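Local atomic coordinates of histidine--tRNA ligase (Staphylococcus aureus, PDB entry 1QE0), a protein that catalyses the ATP-dependent attachment of L-histidine to tRNA(His), releasing AMP and diphosphate, and works as a homodimeric class II aminoacyl-tRNA synthetase. Residues E44-F49 / S74-P79; N107-R112 / Y121-Q126; G286-G291 / T302-A307. All coordinates share one frame; numbering follows the deposited sequence.

Contact 1: residues E44-F49 / S74-P79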
# COMPACT_ATOMS: atom_id res chain seq x y z
N GLU A 44 -11.24 -10.15 11.49
CA GLU A 44 -11.39 -11.56 11.24
C GLU A 44 -12.23 -12.12 12.39
O GLU A 44 -12.52 -11.40 13.37
CB GLU A 44 -10.02 -12.23 11.27
CG GLU A 44 -9.13 -11.87 10.14
CD GLU A 44 -9.51 -12.55 8.85
OE1 GLU A 44 -10.34 -13.50 8.85
OE2 GLU A 44 -8.95 -12.13 7.84
N SER A 45 -12.65 -13.37 12.25
CA SER A 45 -13.41 -14.00 13.30
C SER A 45 -12.48 -14.05 14.49
O SER A 45 -11.32 -14.44 14.36
CB SER A 45 -13.80 -15.42 12.91
OG SER A 45 -14.13 -16.16 14.08
N THR A 46 -12.97 -13.64 15.64
CA THR A 46 -12.17 -13.66 16.84
C THR A 46 -11.49 -15.00 16.96
O THR A 46 -10.33 -15.09 17.33
CB THR A 46 -13.04 -13.42 18.08
OG1 THR A 46 -13.69 -12.14 17.95
CG2 THR A 46 -12.18 -13.43 19.33
N ASP A 47 -12.21 -16.05 16.57
CA ASP A 47 -11.70 -17.40 16.65
C ASP A 47 -10.42 -17.71 15.86
O ASP A 47 -9.86 -18.78 16.02
CB ASP A 47 -12.82 -18.40 16.31
CG ASP A 47 -13.93 -18.43 17.38
OD1 ASP A 47 -14.27 -19.54 17.83
OD2 ASP A 47 -14.45 -17.36 17.78
N LEU A 48 -9.95 -16.78 15.04
CA LEU A 48 -8.72 -17.01 14.28
C LEU A 48 -7.55 -16.62 15.16
O LEU A 48 -6.53 -17.31 15.25
CB LEU A 48 -8.70 -16.17 13.01
CG LEU A 48 -7.48 -16.21 12.10
CD1 LEU A 48 -7.30 -17.54 11.47
CD2 LEU A 48 -7.68 -15.20 11.04
N PHE A 49 -7.73 -15.49 15.84
CA PHE A 49 -6.71 -14.96 16.72
C PHE A 49 -6.79 -15.58 18.11
O PHE A 49 -5.93 -15.37 18.97
CB PHE A 49 -6.86 -13.44 16.77
CG PHE A 49 -6.84 -12.80 15.42
CD1 PHE A 49 -5.67 -12.82 14.65
CD2 PHE A 49 -7.99 -12.24 14.89
CE1 PHE A 49 -5.65 -12.28 13.37
CE2 PHE A 49 -7.98 -11.70 13.60
CZ PHE A 49 -6.81 -11.72 12.84
N SER A 74 -18.60 -12.83 17.14
CA SER A 74 -17.45 -12.14 17.64
C SER A 74 -16.43 -11.96 16.53
O SER A 74 -16.03 -12.94 15.87
CB SER A 74 -16.84 -12.86 18.81
OG SER A 74 -15.97 -11.98 19.50
N ILE A 75 -16.07 -10.70 16.28
CA ILE A 75 -15.06 -10.37 15.27
C ILE A 75 -13.91 -9.66 15.99
O ILE A 75 -14.05 -9.23 17.13
CB ILE A 75 -15.61 -9.44 14.14
CG1 ILE A 75 -16.08 -8.11 14.72
CG2 ILE A 75 -16.69 -10.15 13.34
CD1 ILE A 75 -16.91 -7.31 13.77
N THR A 76 -12.78 -9.52 15.31
CA THR A 76 -11.66 -8.88 15.93
C THR A 76 -10.77 -8.17 14.96
O THR A 76 -10.50 -8.64 13.86
CB THR A 76 -10.90 -9.90 16.75
OG1 THR A 76 -11.63 -10.10 17.96
CG2 THR A 76 -9.47 -9.46 17.04
N LEU A 77 -10.41 -6.95 15.32
CA LEU A 77 -9.52 -6.18 14.50
C LEU A 77 -8.22 -6.97 14.58
O LEU A 77 -7.75 -7.26 15.68
CB LEU A 77 -9.38 -4.76 15.07
CG LEU A 77 -10.26 -3.63 14.51
CD1 LEU A 77 -11.65 -4.09 14.23
CD2 LEU A 77 -10.26 -2.45 15.46
N ARG A 78 -7.71 -7.40 13.43
CA ARG A 78 -6.48 -8.16 13.33
C ARG A 78 -5.28 -7.48 14.01
O ARG A 78 -5.12 -6.26 13.92
CB ARG A 78 -6.14 -8.42 11.87
CG ARG A 78 -5.81 -7.18 11.19
CD ARG A 78 -5.54 -7.42 9.75
NE ARG A 78 -4.99 -6.23 9.13
CZ ARG A 78 -5.33 -5.79 7.92
NH1 ARG A 78 -6.22 -6.44 7.21
NH2 ARG A 78 -4.76 -4.72 7.40
N PRO A 79 -4.55 -8.23 14.83
CA PRO A 79 -3.38 -7.68 15.50
C PRO A 79 -2.12 -7.90 14.66
O PRO A 79 -1.10 -7.26 14.90
CB PRO A 79 -3.36 -8.48 16.81
CG PRO A 79 -3.93 -9.84 16.42
CD PRO A 79 -5.08 -9.41 15.55
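Glu-44 and Thr-76 form an antiparallel hydrogen-bonded pair at the end of strand 43-45: Glu-44 N bonds to Thr-76 O at 2.9 Å, and Thr-76 N returns to Glu-44 O at 2.7 Å. One step on, Ser-45 and Ile-75 are a non-hydrogen-bonded pair with diverging side chains. The first segment then turns into a short, weakly bonded helix, with Ser-45 at its N-cap and its OG accepting a weak bond from Asp-47 N. A last backbone bond, Thr-46 N to Ser-74 O, is straight at the hydrogen (171°) although the donor stands above the carbonyl plane. Strand 75-77 is the middle one of a small three-stranded antiparallel sheet, with strand 65-67 on its other side; within it, at Thr-76, begins the Thr-Leu-Arg-Pro-Glu-Gly sequence familiar from histidyl-tRNA synthetases. Thr-46 points OG1 into a cluster of hydroxyls, anti to its own carbonyl carbon (chi1 -60°). Thr-46 OG1 shares a hydrogen bond with Ser-74 OG at 2.8 Å and sits 2.9 Å from Thr-76 OG1. Thr-76 OG1 is hydrogen-bonded to Thr-66 OG1. At the end of the short helix, Phe-49 turns its ring back over the exit of the strand. Pro-79 CD lies over the centre of one face, a CH-pi contact 3.6 Å from the centroid of the Phe-49 ring, while Leu-48 CD2 approaches the opposite face near its rim. At the ring tip, Phe-49 CZ meets Arg-78 CB at 3.5 Å, and Phe-49 CD2 lies 3.8 Å from Thr-76 CG2. The carboxylate of Glu-44 leaves the sheet for a salt bridge with Arg-87 of helix 82-91.

Contact 2: residues N107-R112 / Y121-Q126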
# COMPACT_ATOMS: atom_id res chain seq x y z
N ASN A 107 0.61 -5.50 3.41
CA ASN A 107 1.03 -4.21 3.95
C ASN A 107 -0.25 -3.45 4.35
O ASN A 107 -1.04 -3.10 3.48
CB ASN A 107 1.78 -3.44 2.86
CG ASN A 107 2.37 -2.11 3.35
OD1 ASN A 107 1.98 -1.56 4.37
ND2 ASN A 107 3.31 -1.60 2.60
N GLY A 108 -0.48 -3.25 5.64
CA GLY A 108 -1.67 -2.52 6.05
C GLY A 108 -1.68 -2.32 7.54
O GLY A 108 -0.78 -2.76 8.23
N PRO A 109 -2.67 -1.62 8.08
CA PRO A 109 -2.75 -1.38 9.52
C PRO A 109 -3.14 -2.59 10.32
O PRO A 109 -4.08 -3.31 9.95
CB PRO A 109 -3.83 -0.31 9.62
CG PRO A 109 -4.69 -0.62 8.45
CD PRO A 109 -3.66 -0.80 7.37
N MET A 110 -2.51 -2.73 11.49
CA MET A 110 -2.75 -3.81 12.43
C MET A 110 -3.28 -3.12 13.69
O MET A 110 -3.03 -1.92 13.87
CB MET A 110 -1.44 -4.54 12.73
CG MET A 110 -0.81 -5.15 11.53
SD MET A 110 -1.88 -6.37 10.79
CE MET A 110 -1.39 -6.28 9.08
N PHE A 111 -3.95 -3.85 14.59
CA PHE A 111 -4.51 -3.25 15.80
C PHE A 111 -4.26 -3.98 17.11
O PHE A 111 -4.94 -4.96 17.42
CB PHE A 111 -6.02 -3.10 15.62
CG PHE A 111 -6.40 -2.38 14.38
CD1 PHE A 111 -6.73 -1.03 14.43
CD2 PHE A 111 -6.37 -3.03 13.14
CE1 PHE A 111 -7.01 -0.34 13.26
CE2 PHE A 111 -6.65 -2.36 11.97
CZ PHE A 111 -6.96 -1.01 12.03
N ARG A 112 -3.32 -3.50 17.91
CA ARG A 112 -3.07 -4.14 19.19
C ARG A 112 -3.39 -3.06 20.20
O ARG A 112 -2.95 -1.92 20.06
CB ARG A 112 -1.62 -4.62 19.28
CG ARG A 112 -1.31 -5.69 18.22
CD ARG A 112 0.15 -6.14 18.17
NE ARG A 112 0.41 -6.97 16.99
CZ ARG A 112 1.60 -7.13 16.40
NH1 ARG A 112 2.69 -6.53 16.87
NH2 ARG A 112 1.68 -7.83 15.27
N TYR A 121 1.38 2.92 19.05
CA TYR A 121 0.03 3.27 18.53
C TYR A 121 -0.84 2.05 18.50
O TYR A 121 -0.38 0.97 18.16
CB TYR A 121 0.16 3.84 17.14
CG TYR A 121 0.81 5.19 17.13
CD1 TYR A 121 1.98 5.42 16.40
CD2 TYR A 121 0.26 6.26 17.84
CE1 TYR A 121 2.57 6.68 16.38
CE2 TYR A 121 0.83 7.51 17.83
CZ TYR A 121 1.99 7.72 17.09
OH TYR A 121 2.57 8.99 17.04
N ARG A 122 -2.08 2.20 18.91
CA ARG A 122 -2.99 1.09 18.88
C ARG A 122 -3.18 0.62 17.45
O ARG A 122 -3.53 -0.53 17.20
CB ARG A 122 -4.30 1.48 19.52
CG ARG A 122 -4.28 1.29 21.00
CD ARG A 122 -3.91 2.54 21.71
NE ARG A 122 -4.95 2.85 22.69
CZ ARG A 122 -4.71 3.39 23.88
NH1 ARG A 122 -3.47 3.69 24.24
NH2 ARG A 122 -5.72 3.62 24.71
N GLN A 123 -2.98 1.56 16.52
CA GLN A 123 -3.06 1.27 15.09
C GLN A 123 -1.68 1.45 14.50
O GLN A 123 -1.12 2.55 14.51
CB GLN A 123 -4.01 2.20 14.34
CG GLN A 123 -3.93 1.93 12.88
CD GLN A 123 -5.01 2.55 12.07
OE1 GLN A 123 -6.14 2.68 12.51
NE2 GLN A 123 -4.69 2.87 10.83
N PHE A 124 -1.11 0.39 13.98
CA PHE A 124 0.21 0.50 13.41
C PHE A 124 0.18 -0.17 12.04
O PHE A 124 -0.73 -0.92 11.75
CB PHE A 124 1.25 -0.12 14.34
CG PHE A 124 0.92 -1.51 14.80
CD1 PHE A 124 -0.12 -1.72 15.69
CD2 PHE A 124 1.65 -2.60 14.34
CE1 PHE A 124 -0.43 -3.01 16.12
CE2 PHE A 124 1.35 -3.89 14.76
CZ PHE A 124 0.30 -4.09 15.66
N ASN A 125 1.14 0.15 11.18
CA ASN A 125 1.15 -0.42 9.85
C ASN A 125 2.27 -1.40 9.58
O ASN A 125 3.38 -0.98 9.25
CB ASN A 125 1.25 0.69 8.80
CG ASN A 125 -0.10 1.12 8.26
OD1 ASN A 125 -1.08 1.29 8.99
ND2 ASN A 125 -0.15 1.33 6.96
N GLN A 126 1.98 -2.70 9.64
CA GLN A 126 3.00 -3.70 9.37
C GLN A 126 2.94 -4.26 7.95
O GLN A 126 1.87 -4.35 7.32
CB GLN A 126 3.01 -4.83 10.42
CG GLN A 126 2.04 -5.99 10.19
CD GLN A 126 2.27 -7.19 11.15
OE1 GLN A 126 1.74 -8.29 10.91
NE2 GLN A 126 3.05 -6.97 12.22
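Arg-122 meets Arg-112 through the backbone, its O accepting a weak bond from Arg-112 N at the loop end of the hairpin. Gln-123 follows, extended beside Phe-111 and pointing the same way; its OE1 lies 3.2 Å from Phe-111 CE1, the amide is turned 65° from the ring, and Ile-42 N of the second subunit donates to that oxygen. Phe-124 pairs with Met-110 by two backbone bonds, Met-110 N to Phe-124 O (2.6 Å) and Phe-124 N to Met-110 O (3.0 Å). With CG between its own N and carbonyl carbon (chi1 51°), the phenyl group leans across the neighbouring strand. Met-110 CB lies over one face, 3.7 Å from the centroid of the Phe-124 ring, while Phe-124 CZ, the ring tip, lies over one face of the Arg-112 guanidinium, toward its rim. Those two planes are 63° apart, so the groups meet tip to face and do not stack; Arg-112 NE, 3.2 Å from Phe-124 CZ, also has a weak bond to Pro-79 O. Asn-125 lies alongside Pro-109, with Asn-125 OD1 3.2 Å from Pro-109 CB. Gln-126 crosses Met-110 at about a right angle, CG to CG 3.3 Å, and its OE1 is held by Gly-81 N; its backbone O accepts from Gly-108 N. Sequence and topology mark this hairpin as motif 2 of the class II synthetases. Strand 36-37 runs parallel to strand 102-111 and strand 302-309 antiparallel to strand 123-132, while helix 13-33 reaches Asn-107 through Glu-23 and Asn-125 through Trp-19.

Contact 3: residues G286-G291 / T302-A307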
# COMPACT_ATOMS: atom_id res chain seq x y z
N GLY A 286 11.55 -12.63 11.87
CA GLY A 286 10.77 -13.72 11.32
C GLY A 286 11.46 -15.06 11.37
O GLY A 286 12.42 -15.23 12.10
N GLY A 287 10.97 -16.03 10.59
CA GLY A 287 11.54 -17.38 10.56
C GLY A 287 10.59 -18.45 10.00
O GLY A 287 9.46 -18.12 9.61
N ARG A 288 11.03 -19.72 9.95
CA ARG A 288 10.19 -20.83 9.43
C ARG A 288 9.23 -21.34 10.48
O ARG A 288 9.43 -21.13 11.68
CB ARG A 288 11.01 -22.06 9.01
CG ARG A 288 11.98 -21.87 7.87
CD ARG A 288 12.27 -23.18 7.15
NE ARG A 288 11.08 -23.62 6.43
CZ ARG A 288 10.81 -23.34 5.16
NH1 ARG A 288 11.65 -22.65 4.41
NH2 ARG A 288 9.61 -23.59 4.70
N TYR A 289 8.26 -22.12 10.04
CA TYR A 289 7.30 -22.69 10.94
C TYR A 289 6.72 -24.00 10.38
O TYR A 289 6.72 -24.20 9.17
CB TYR A 289 6.18 -21.68 11.24
CG TYR A 289 5.57 -21.00 10.02
CD1 TYR A 289 4.52 -21.58 9.31
CD2 TYR A 289 6.04 -19.77 9.58
CE1 TYR A 289 3.98 -20.95 8.19
CE2 TYR A 289 5.51 -19.14 8.47
CZ TYR A 289 4.48 -19.73 7.78
OH TYR A 289 3.97 -19.10 6.67
N ASN A 290 6.44 -24.96 11.26
CA ASN A 290 5.75 -26.17 10.82
C ASN A 290 4.79 -26.56 11.93
O ASN A 290 5.18 -27.12 12.93
CB ASN A 290 6.65 -27.35 10.45
CG ASN A 290 5.86 -28.49 9.76
OD1 ASN A 290 6.12 -28.85 8.60
ND2 ASN A 290 4.85 -29.03 10.45
N GLY A 291 3.52 -26.25 11.72
CA GLY A 291 2.50 -26.53 12.70
C GLY A 291 1.49 -25.39 12.79
O GLY A 291 0.42 -25.56 13.36
N THR A 302 4.80 -26.31 5.28
CA THR A 302 5.94 -25.67 5.93
C THR A 302 5.91 -24.23 5.42
O THR A 302 5.26 -23.96 4.41
CB THR A 302 7.29 -26.33 5.53
OG1 THR A 302 7.17 -26.99 4.25
CG2 THR A 302 7.71 -27.32 6.56
N GLY A 303 6.60 -23.33 6.09
CA GLY A 303 6.60 -21.95 5.64
C GLY A 303 7.53 -21.04 6.41
O GLY A 303 7.94 -21.37 7.53
N ILE A 304 7.87 -19.90 5.81
CA ILE A 304 8.76 -18.92 6.40
C ILE A 304 8.20 -17.57 6.05
O ILE A 304 7.63 -17.38 4.97
CB ILE A 304 10.22 -19.03 5.82
CG1 ILE A 304 11.18 -18.04 6.50
CG2 ILE A 304 10.21 -18.81 4.33
CD1 ILE A 304 12.55 -18.07 5.96
N GLY A 305 8.40 -16.61 6.94
CA GLY A 305 7.94 -15.27 6.68
C GLY A 305 8.59 -14.33 7.67
O GLY A 305 9.37 -14.77 8.52
N PHE A 306 8.25 -13.06 7.55
CA PHE A 306 8.76 -12.05 8.44
C PHE A 306 7.75 -10.93 8.41
O PHE A 306 6.79 -11.01 7.63
CB PHE A 306 10.15 -11.56 8.01
CG PHE A 306 10.21 -10.90 6.64
CD1 PHE A 306 9.90 -9.57 6.49
CD2 PHE A 306 10.69 -11.57 5.55
CE1 PHE A 306 10.07 -8.93 5.27
CE2 PHE A 306 10.87 -10.94 4.34
CZ PHE A 306 10.57 -9.63 4.20
N ALA A 307 7.91 -9.94 9.28
CA ALA A 307 7.02 -8.78 9.35
C ALA A 307 7.92 -7.64 9.66
O ALA A 307 8.90 -7.81 10.34
CB ALA A 307 6.00 -8.93 10.42
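Tyr-289 holds CG between its own backbone N and carbonyl carbon (chi1 48°), which swings the ring over to the partner strand, onto Gly-303. Gly-303 O stands over one face toward the rim, 3.2 Å from Tyr-289 CD2, and Gly-303 CA makes a CH-pi contact 4.0 Å from the centroid of the Tyr-289 ring. The ring can settle directly on this backbone because a glycine has no side chain to stand between them. Arg-288 bends at chi3 (69°) on the other side of the sheet and folds back along the partner strand, so that Ile-304 CB lies over one guanidinium face near its rim and Thr-302 CB at its edge, 3.7 Å from Arg-288 NH2. Two hydrogen-bonded pairs join the antiparallel backbones. Gly-287 N bonds to Gly-305 O at 2.9 Å and Tyr-289 N to Gly-303 O at 2.6 Å, each answered by a bond the other way. Between them, the non-hydrogen-bonded Arg-288 and Ile-304 approach to 3.9 Å between CA atoms. The second strand, leading into helix 310-319, has the sequence and position of class II motif 3. Asp-140 of helix 137-153 forms a salt bridge with Arg-288 NH1, and the same helix receives Ile-304 and Phe-306. Strand 123-132 borders strand 302-309, and its Glu-130 OE2 is hydrogen-bonded to Tyr-289 OH. Strands 262-263 and 265-272 both pair antiparallel with strand 280-290, which thus lies between them and strand 302-309.

The three contacts follow one another along the chain, each closing before the next opens, and all belong to the class II catalytic part of the protein. Contacts 1 and 2, with centres about 14 Å apart, are joined where strand 75-77 runs out: Arg-78 O probably bonds to Phe-111 N and Arg-78 NH2 to Pro-109 O, tying the small sheet to the motif 2 hairpin. The centre of contact 3 lies about 20 Å from that of contact 2, in the same large mixed sheet, where strands 123-132 and 302-309 are neighbours and Gln-126 packs on Ala-307. Contacts 1 and 2 both touch the second subunit, whereas contact 3 stays within one.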